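Local atomic coordinates of apicoplast TIC22, putative (PDB entry 4E6Z), a protein that acts as an essential chaperone required for protein import into the apicoplast, where it probably serves the TIC complex. Residues F213-L216 against E217-K220; Q174-N177 against A178-Y181; M142-F145 against L146-K150. All blocks are in the same frame, centred on the assembly; numbering follows the deposited sequence.

Contacts 1 and 2 lie on the same side of the chain's centre and meet directly, whereas contact 3 stands apart, its centre about 32 Å from that of contact 1 and about 30 Å from that of contact 2. Contact 1 is buried, at the turn from strand 208-213 into helix 216-227; contact 2, partly buried, runs off the end of helix 172-179, and Gln-174 bonds it to Leu-216 and Glu-217 of contact 1. Contact 3 is a surface stretch late in helix 135-150. The chemistry follows: a ring over a helix backbone and bridging water in contact 1, an amide network in contact 2, weak backbone bonds and side chains lying along the helix surface in contact 3.

Contact 1. Residues F213-L216 against E217-K220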
loop_
_atom_site.group_PDB
_atom_site.type_symbol
_atom_site.label_atom_id
_atom_site.label_comp_id
_atom_site.label_asym_id
_atom_site.label_seq_id
_atom_site.Cartn_x
_atom_site.Cartn_y
_atom_site.Cartn_z
ATOM N N PHE A 213 -4.452 -7.520 -5.869
ATOM C CA PHE A 213 -3.894 -6.306 -6.452
ATOM C C PHE A 213 -4.153 -5.071 -5.610
ATOM O O PHE A 213 -5.276 -4.843 -5.163
ATOM C CB PHE A 213 -4.452 -6.075 -7.859
ATOM C CG PHE A 213 -4.156 -7.186 -8.816
ATOM C CD1 PHE A 213 -3.031 -7.145 -9.621
ATOM C CD2 PHE A 213 -5.005 -8.276 -8.911
ATOM C CE1 PHE A 213 -2.758 -8.173 -10.507
ATOM C CE2 PHE A 213 -4.741 -9.302 -9.791
ATOM C CZ PHE A 213 -3.615 -9.254 -10.591
ATOM N N PHE A 214 -3.109 -4.272 -5.407
ATOM C CA PHE A 214 -3.272 -2.979 -4.760
ATOM C C PHE A 214 -3.916 -1.981 -5.717
ATOM O O PHE A 214 -4.750 -1.177 -5.311
ATOM C CB PHE A 214 -1.939 -2.453 -4.212
ATOM C CG PHE A 214 -1.576 -3.034 -2.876
ATOM C CD1 PHE A 214 -1.944 -2.393 -1.704
ATOM C CD2 PHE A 214 -0.894 -4.235 -2.791
ATOM C CE1 PHE A 214 -1.622 -2.932 -0.468
ATOM C CE2 PHE A 214 -0.572 -4.781 -1.562
ATOM C CZ PHE A 214 -0.939 -4.131 -0.399
ATOM N N ASP A 215 -3.537 -2.047 -6.989
ATOM C CA ASP A 215 -4.141 -1.197 -8.009
ATOM C C ASP A 215 -5.223 -1.927 -8.799
ATOM O O ASP A 215 -4.974 -2.976 -9.395
ATOM C CB ASP A 215 -3.078 -0.640 -8.958
ATOM C CG ASP A 215 -2.238 0.455 -8.317
ATOM O OD1 ASP A 215 -2.250 0.563 -7.071
ATOM O OD2 ASP A 215 -1.571 1.207 -9.061
ATOM N N LEU A 216 -6.427 -1.364 -8.788
ATOM C CA LEU A 216 -7.534 -1.899 -9.563
ATOM C C LEU A 216 -7.132 -2.055 -11.026
ATOM O O LEU A 216 -7.412 -3.076 -11.650
ATOM C CB LEU A 216 -8.759 -0.987 -9.454
ATOM C CG LEU A 216 -9.941 -1.362 -10.361
ATOM C CD1 LEU A 216 -10.369 -2.806 -10.138
ATOM C CD2 LEU A 216 -11.119 -0.419 -10.157
ATOM N N GLU A 217 -6.468 -1.036 -11.564
ATOM C CA GLU A 217 -6.079 -1.031 -12.969
ATOM C C GLU A 217 -5.129 -2.177 -13.326
ATOM O O GLU A 217 -5.114 -2.644 -14.467
ATOM C CB GLU A 217 -5.494 0.328 -13.375
ATOM C CG GLU A 217 -4.847 1.112 -12.232
ATOM C CD GLU A 217 -5.850 1.900 -11.398
ATOM O OE1 GLU A 217 -6.336 2.951 -11.869
ATOM O OE2 GLU A 217 -6.142 1.472 -10.262
ATOM N N ASP A 218 -4.346 -2.636 -12.352
ATOM C CA ASP A 218 -3.496 -3.810 -12.553
ATOM C C ASP A 218 -4.353 -5.072 -12.661
ATOM O O ASP A 218 -4.089 -5.944 -13.487
ATOM C CB ASP A 218 -2.486 -3.961 -11.413
ATOM C CG ASP A 218 -1.392 -2.897 -11.447
ATOM O OD1 ASP A 218 -1.183 -2.270 -12.510
ATOM O OD2 ASP A 218 -0.732 -2.698 -10.406
ATOM N N LEU A 219 -5.375 -5.160 -11.814
ATOM C CA LEU A 219 -6.303 -6.280 -11.832
ATOM C C LEU A 219 -7.027 -6.358 -13.169
ATOM O O LEU A 219 -7.016 -7.397 -13.829
ATOM C CB LEU A 219 -7.318 -6.163 -10.690
ATOM C CG LEU A 219 -8.477 -7.167 -10.726
ATOM C CD1 LEU A 219 -7.958 -8.592 -10.704
ATOM C CD2 LEU A 219 -9.448 -6.932 -9.575
ATOM N N LYS A 220 -7.655 -5.255 -13.564
ATOM C CA LYS A 220 -8.366 -5.189 -14.836
ATOM C C LYS A 220 -7.445 -5.518 -16.003
ATOM O O LYS A 220 -7.881 -6.048 -17.024
ATOM C CB LYS A 220 -9.001 -3.811 -15.033
ATOM C CG LYS A 220 -10.238 -3.579 -14.178
ATOM C CD LYS A 220 -10.839 -2.202 -14.408
ATOM C CE LYS A 220 -12.105 -2.016 -13.578
ATOM N NZ LYS A 220 -12.633 -0.620 -13.628
HETATM O O HOH W 1 -1.607 -3.728 -8.067
#
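Phe-213 lays its ring across the first turn of the helix that follows it, against Leu-219. From the start of the side chain, CB stands 4.0 Å from Leu-219 CB, and CG, anti to its own carbonyl carbon (chi1 -60°), sets the ring beside the CA and CB of that leucine. The two ring flanks diverge: CD1 and CE1 lie near Asp-218, whose CB is 3.7 Å from CD1, while CD2 and CE2 run along the leucine branch, CE2 coming to 3.4 Å from Leu-219 CD1. Leu-219 CA sits over the ring centre, 11° off the normal, a CH-pi contact in which CZ, the tip, also faces that carbon. The segment is the turn from strand 208-213 into helix 216-227, with Asp-215 at the N-cap position. Its side chain makes no capping bond and instead reaches Ser-260, but its O receives Leu-219 N at 3.3 Å and, weakly, Asp-218 N. Lys-220 N adds a straighter bond to Leu-216 O (2.9 Å, 170°). A water accepts Asp-215 N at 2.8 Å and lies 2.7 Å from Asp-218 OD2, which also takes Thr-261 N. The water and Thr-261 N probably ease the repulsion from Asp-215 OD2, 4.2 Å from Asp-218 OD2.

Contact 2. Residues Q174-N177 against A178-Y181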
loop_
_atom_site.group_PDB
_atom_site.type_symbol
_atom_site.label_atom_id
_atom_site.label_comp_id
_atom_site.label_asym_id
_atom_site.label_seq_id
_atom_site.Cartn_x
_atom_site.Cartn_y
_atom_site.Cartn_z
ATOM N N GLN A 174 -7.127 4.445 -5.165
ATOM C CA GLN A 174 -7.661 3.097 -5.014
ATOM C C GLN A 174 -8.799 3.047 -3.995
ATOM O O GLN A 174 -9.728 2.251 -4.137
ATOM C CB GLN A 174 -6.558 2.099 -4.645
ATOM C CG GLN A 174 -5.421 2.025 -5.659
ATOM C CD GLN A 174 -5.913 1.845 -7.087
ATOM O OE1 GLN A 174 -6.857 1.096 -7.347
ATOM N NE2 GLN A 174 -5.272 2.535 -8.022
ATOM N N LEU A 175 -8.731 3.892 -2.970
ATOM C CA LEU A 175 -9.820 3.993 -2.004
ATOM C C LEU A 175 -11.088 4.443 -2.706
ATOM O O LEU A 175 -12.183 3.974 -2.398
ATOM C CB LEU A 175 -9.471 4.969 -0.884
ATOM C CG LEU A 175 -8.620 4.415 0.259
ATOM C CD1 LEU A 175 -7.980 5.555 1.062
ATOM C CD2 LEU A 175 -9.472 3.521 1.149
ATOM N N GLN A 176 -10.932 5.356 -3.656
ATOM C CA GLN A 176 -12.052 5.787 -4.471
ATOM C C GLN A 176 -12.550 4.652 -5.365
ATOM O O GLN A 176 -13.751 4.397 -5.450
ATOM C CB GLN A 176 -11.671 6.995 -5.322
ATOM C CG GLN A 176 -12.844 7.578 -6.087
ATOM C CD GLN A 176 -14.031 7.893 -5.189
ATOM O OE1 GLN A 176 -13.978 8.803 -4.355
ATOM N NE2 GLN A 176 -15.116 7.140 -5.361
ATOM N N ASN A 177 -11.621 3.977 -6.035
ATOM C CA ASN A 177 -11.962 2.851 -6.900
ATOM C C ASN A 177 -12.738 1.769 -6.156
ATOM O O ASN A 177 -13.624 1.124 -6.719
ATOM C CB ASN A 177 -10.697 2.252 -7.520
ATOM C CG ASN A 177 -10.109 3.127 -8.607
ATOM O OD1 ASN A 177 -10.791 3.981 -9.163
ATOM N ND2 ASN A 177 -8.841 2.910 -8.925
ATOM N N ALA A 178 -12.402 1.581 -4.883
ATOM C CA ALA A 178 -12.981 0.511 -4.080
ATOM C C ALA A 178 -14.420 0.798 -3.646
ATOM O O ALA A 178 -15.206 -0.125 -3.440
ATOM C CB ALA A 178 -12.107 0.226 -2.867
ATOM N N LEU A 179 -14.758 2.075 -3.505
ATOM C CA LEU A 179 -16.095 2.465 -3.066
ATOM C C LEU A 179 -17.172 1.884 -3.966
ATOM O O LEU A 179 -18.231 1.475 -3.494
ATOM C CB LEU A 179 -16.229 3.985 -3.017
ATOM C CG LEU A 179 -15.581 4.644 -1.804
ATOM C CD1 LEU A 179 -15.865 6.133 -1.802
ATOM C CD2 LEU A 179 -16.098 3.993 -0.534
ATOM N N TYR A 180 -16.891 1.852 -5.263
ATOM C CA TYR A 180 -17.811 1.302 -6.248
ATOM C C TYR A 180 -18.272 -0.097 -5.848
ATOM O O TYR A 180 -19.449 -0.430 -5.963
ATOM C CB TYR A 180 -17.130 1.267 -7.620
ATOM C CG TYR A 180 -17.982 0.720 -8.743
ATOM C CD1 TYR A 180 -17.836 -0.590 -9.175
ATOM C CD2 TYR A 180 -18.929 1.517 -9.377
ATOM C CE1 TYR A 180 -18.608 -1.093 -10.205
ATOM C CE2 TYR A 180 -19.705 1.023 -10.407
ATOM C CZ TYR A 180 -19.540 -0.284 -10.816
ATOM O OH TYR A 180 -20.308 -0.787 -11.840
ATOM N N TYR A 181 -17.336 -0.902 -5.355
ATOM C CA TYR A 181 -17.591 -2.310 -5.073
ATOM C C TYR A 181 -18.133 -2.579 -3.671
ATOM O O TYR A 181 -18.411 -3.722 -3.314
ATOM C CB TYR A 181 -16.325 -3.129 -5.331
ATOM C CG TYR A 181 -15.847 -3.008 -6.758
ATOM C CD1 TYR A 181 -16.412 -3.782 -7.771
ATOM C CD2 TYR A 181 -14.848 -2.107 -7.098
ATOM C CE1 TYR A 181 -15.982 -3.665 -9.081
ATOM C CE2 TYR A 181 -14.412 -1.981 -8.401
ATOM C CZ TYR A 181 -14.980 -2.758 -9.390
ATOM O OH TYR A 181 -14.538 -2.626 -10.687
#
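The closing turns of helix 172-179 and the chain leaving it bring Gln-174 through Asn-177 against Ala-178 through Tyr-181. Two kinds of backbone bond meet here. Ala-178 N reaches Gln-174 O at 2.9 Å in the alpha-helical i to i+4 pattern, whereas Leu-179 N is shared: it bonds Gln-176 O three residues back at 3.2 Å, from well above the carbonyl plane, and Leu-175 O only weakly. Tyr-181 N repeats the i to i+3 spacing by bonding Ala-178 O, and the two i to i+3 bonds are consistent with a tighter turn here.

Among the side chains, Gln-176 bends at its second torsion (chi2 53°), which carries the amide forward along the helix, NE2 coming to 3.8 Å from Leu-179 CD1. Around Asn-177 O gather carbons of both tyrosines: Tyr-180 CB at 3.6 Å and, from the ring edge near its plane, Tyr-181 CD2 at 3.5 Å. The two tyrosines also touch, CD1 of Tyr-180 sitting above the centre of one face of Tyr-181.

Asn-177 ND2 gives a fairly straight bond to Gln-174 OE1 (3.1 Å, 165°), lying in its own amide plane but above that of the acceptor. The same OE1 accepts Leu-216 N, and Gln-174 NE2 bonds Glu-217 OE2, so both ends of this amide are held. Helix 216-227 thus lies along Asn-177 and Tyr-181, while Ala-178 packs on Pro-193 and Phe-195 of strand 193-203 and on Val-240 of strand 238-242.

Contact 3. Residues M142-F145 against L146-K150; sequences MKEF and LQLEK
Lys-143 O accepts Leu-146 N at 3.1 Å, a weak bond because the angle at the hydrogen is only 122°. It belongs to the last turns of helix 135-150, where the residues meet partners three and four positions further on. The next bond of the series has the reverse fault: Leu-148 N points at Glu-144 O almost straight but from 3.4 Å. Both bonds are therefore weak, in a contact at the protein surface.

The side chains lie around the outside of the helix. Leu-148 sets its CG 3.2 Å from Glu-144 O, covering that carbonyl with carbon, and its CD1 crosses the Glu-144 chain near CG. Gln-147, extended beyond CG, reaches back toward Lys-143, NE2 ending 3.8 Å from Lys-143 CG. On another flank Leu-146 places its CG 3.6 Å from Met-142 O and brings CD2 to 4.1 Å from Phe-145 CD2, the two side chains crossing at about a right angle.

Phe-145 and Glu-149 stand side by side and point the same way; Asn-163, in a nearby loop, touches both residues as well as Leu-148. With its CG anti to the backbone N (chi1 169°), the phenylalanine leans along the helix toward the glutamate, which folds at its second torsion to bring the carboxylate back to the ring. The ring of Phe-145 and the carboxylate of Glu-149 are turned 51° apart, and Glu-149 OE2 approaches obliquely to 3.3 Å from CZ of Phe-145.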
loop_
_atom_site.group_PDB
_atom_site.type_symbol
_atom_site.label_atom_id
_atom_site.label_comp_id
_atom_site.label_asym_id
_atom_site.label_seq_id
_atom_site.Cartn_x
_atom_site.Cartn_y
_atom_site.Cartn_z
HETATM N N MSE A 142 3.966 -0.567 12.917
HETATM C CA MSE A 142 2.620 -0.492 13.478
HETATM C C MSE A 142 2.444 -1.479 14.626
HETATM O O MSE A 142 1.749 -1.193 15.601
HETATM C CB MSE A 142 1.581 -0.771 12.393
HETATM C CG MSE A 142 1.730 0.099 11.163
HETATM SE SE MSE A 142 0.835 -0.657 9.615
HETATM C CE MSE A 142 -1.007 -0.570 10.250
ATOM N N LYS A 143 3.079 -2.640 14.498
ATOM C CA LYS A 143 2.985 -3.701 15.495
ATOM C C LYS A 143 3.819 -3.380 16.730
ATOM O O LYS A 143 3.335 -3.464 17.860
ATOM C CB LYS A 143 3.448 -5.027 14.892
ATOM C CG LYS A 143 3.431 -6.197 15.859
ATOM C CD LYS A 143 4.251 -7.356 15.319
ATOM C CE LYS A 143 3.832 -7.711 13.903
ATOM N NZ LYS A 143 4.709 -8.757 13.309
ATOM N N GLU A 144 5.078 -3.021 16.504
ATOM C CA GLU A 144 5.987 -2.643 17.580
ATOM C C GLU A 144 5.427 -1.491 18.413
ATOM O O GLU A 144 5.820 -1.294 19.564
ATOM C CB GLU A 144 7.352 -2.270 16.998
ATOM C CG GLU A 144 8.096 -1.192 17.761
ATOM C CD GLU A 144 8.712 -0.162 16.836
ATOM O OE1 GLU A 144 8.003 0.793 16.455
ATOM O OE2 GLU A 144 9.902 -0.310 16.485
ATOM N N PHE A 145 4.504 -0.735 17.828
ATOM C CA PHE A 145 3.887 0.395 18.515
ATOM C C PHE A 145 2.954 -0.062 19.632
ATOM O O PHE A 145 3.007 0.453 20.749
ATOM C CB PHE A 145 3.122 1.276 17.524
ATOM C CG PHE A 145 2.246 2.306 18.178
ATOM C CD1 PHE A 145 2.790 3.472 18.694
ATOM C CD2 PHE A 145 0.878 2.112 18.275
ATOM C CE1 PHE A 145 1.987 4.422 19.295
ATOM C CE2 PHE A 145 0.070 3.059 18.876
ATOM C CZ PHE A 145 0.625 4.215 19.386
ATOM N N LEU A 146 2.103 -1.033 19.316
ATOM C CA LEU A 146 1.135 -1.565 20.270
ATOM C C LEU A 146 1.818 -2.140 21.508
ATOM O O LEU A 146 1.254 -2.125 22.603
ATOM C CB LEU A 146 0.287 -2.650 19.605
ATOM C CG LEU A 146 -0.424 -2.265 18.307
ATOM C CD1 LEU A 146 -1.052 -3.487 17.662
ATOM C CD2 LEU A 146 -1.467 -1.188 18.561
ATOM N N GLN A 147 3.032 -2.651 21.322
ATOM C CA GLN A 147 3.785 -3.273 22.405
ATOM C C GLN A 147 4.338 -2.231 23.372
ATOM O O GLN A 147 3.996 -2.229 24.554
ATOM C CB GLN A 147 4.926 -4.118 21.837
ATOM C CG GLN A 147 4.474 -5.202 20.876
ATOM C CD GLN A 147 5.615 -5.746 20.041
ATOM O OE1 GLN A 147 6.770 -5.355 20.216
ATOM N NE2 GLN A 147 5.297 -6.651 19.121
ATOM N N LEU A 148 5.193 -1.349 22.863
ATOM C CA LEU A 148 5.782 -0.299 23.686
ATOM C C LEU A 148 4.686 0.514 24.360
ATOM O O LEU A 148 4.916 1.170 25.376
ATOM C CB LEU A 148 6.666 0.621 22.843
ATOM C CG LEU A 148 7.636 -0.052 21.870
ATOM C CD1 LEU A 148 8.571 0.978 21.255
ATOM C CD2 LEU A 148 8.425 -1.153 22.564
ATOM N N GLU A 149 3.491 0.463 23.781
ATOM C CA GLU A 149 2.339 1.172 24.322
ATOM C C GLU A 149 2.049 0.708 25.748
ATOM O O GLU A 149 1.832 1.528 26.641
ATOM C CB GLU A 149 1.119 0.968 23.421
ATOM C CG GLU A 149 0.072 2.073 23.511
ATOM C CD GLU A 149 0.553 3.396 22.937
ATOM O OE1 GLU A 149 1.780 3.616 22.867
ATOM O OE2 GLU A 149 -0.304 4.222 22.556
ATOM N N LYS A 150 2.046 -0.605 25.960
ATOM C CA LYS A 150 1.919 -1.153 27.307
ATOM C C LYS A 150 3.109 -0.721 28.154
ATOM O O LYS A 150 2.973 0.088 29.073
ATOM C CB LYS A 150 1.829 -2.682 27.280
ATOM C CG LYS A 150 0.501 -3.240 26.793
ATOM C CD LYS A 150 0.578 -3.679 25.339
ATOM C CE LYS A 150 -0.687 -4.408 24.911
ATOM N NZ LYS A 150 -1.898 -3.553 25.038
#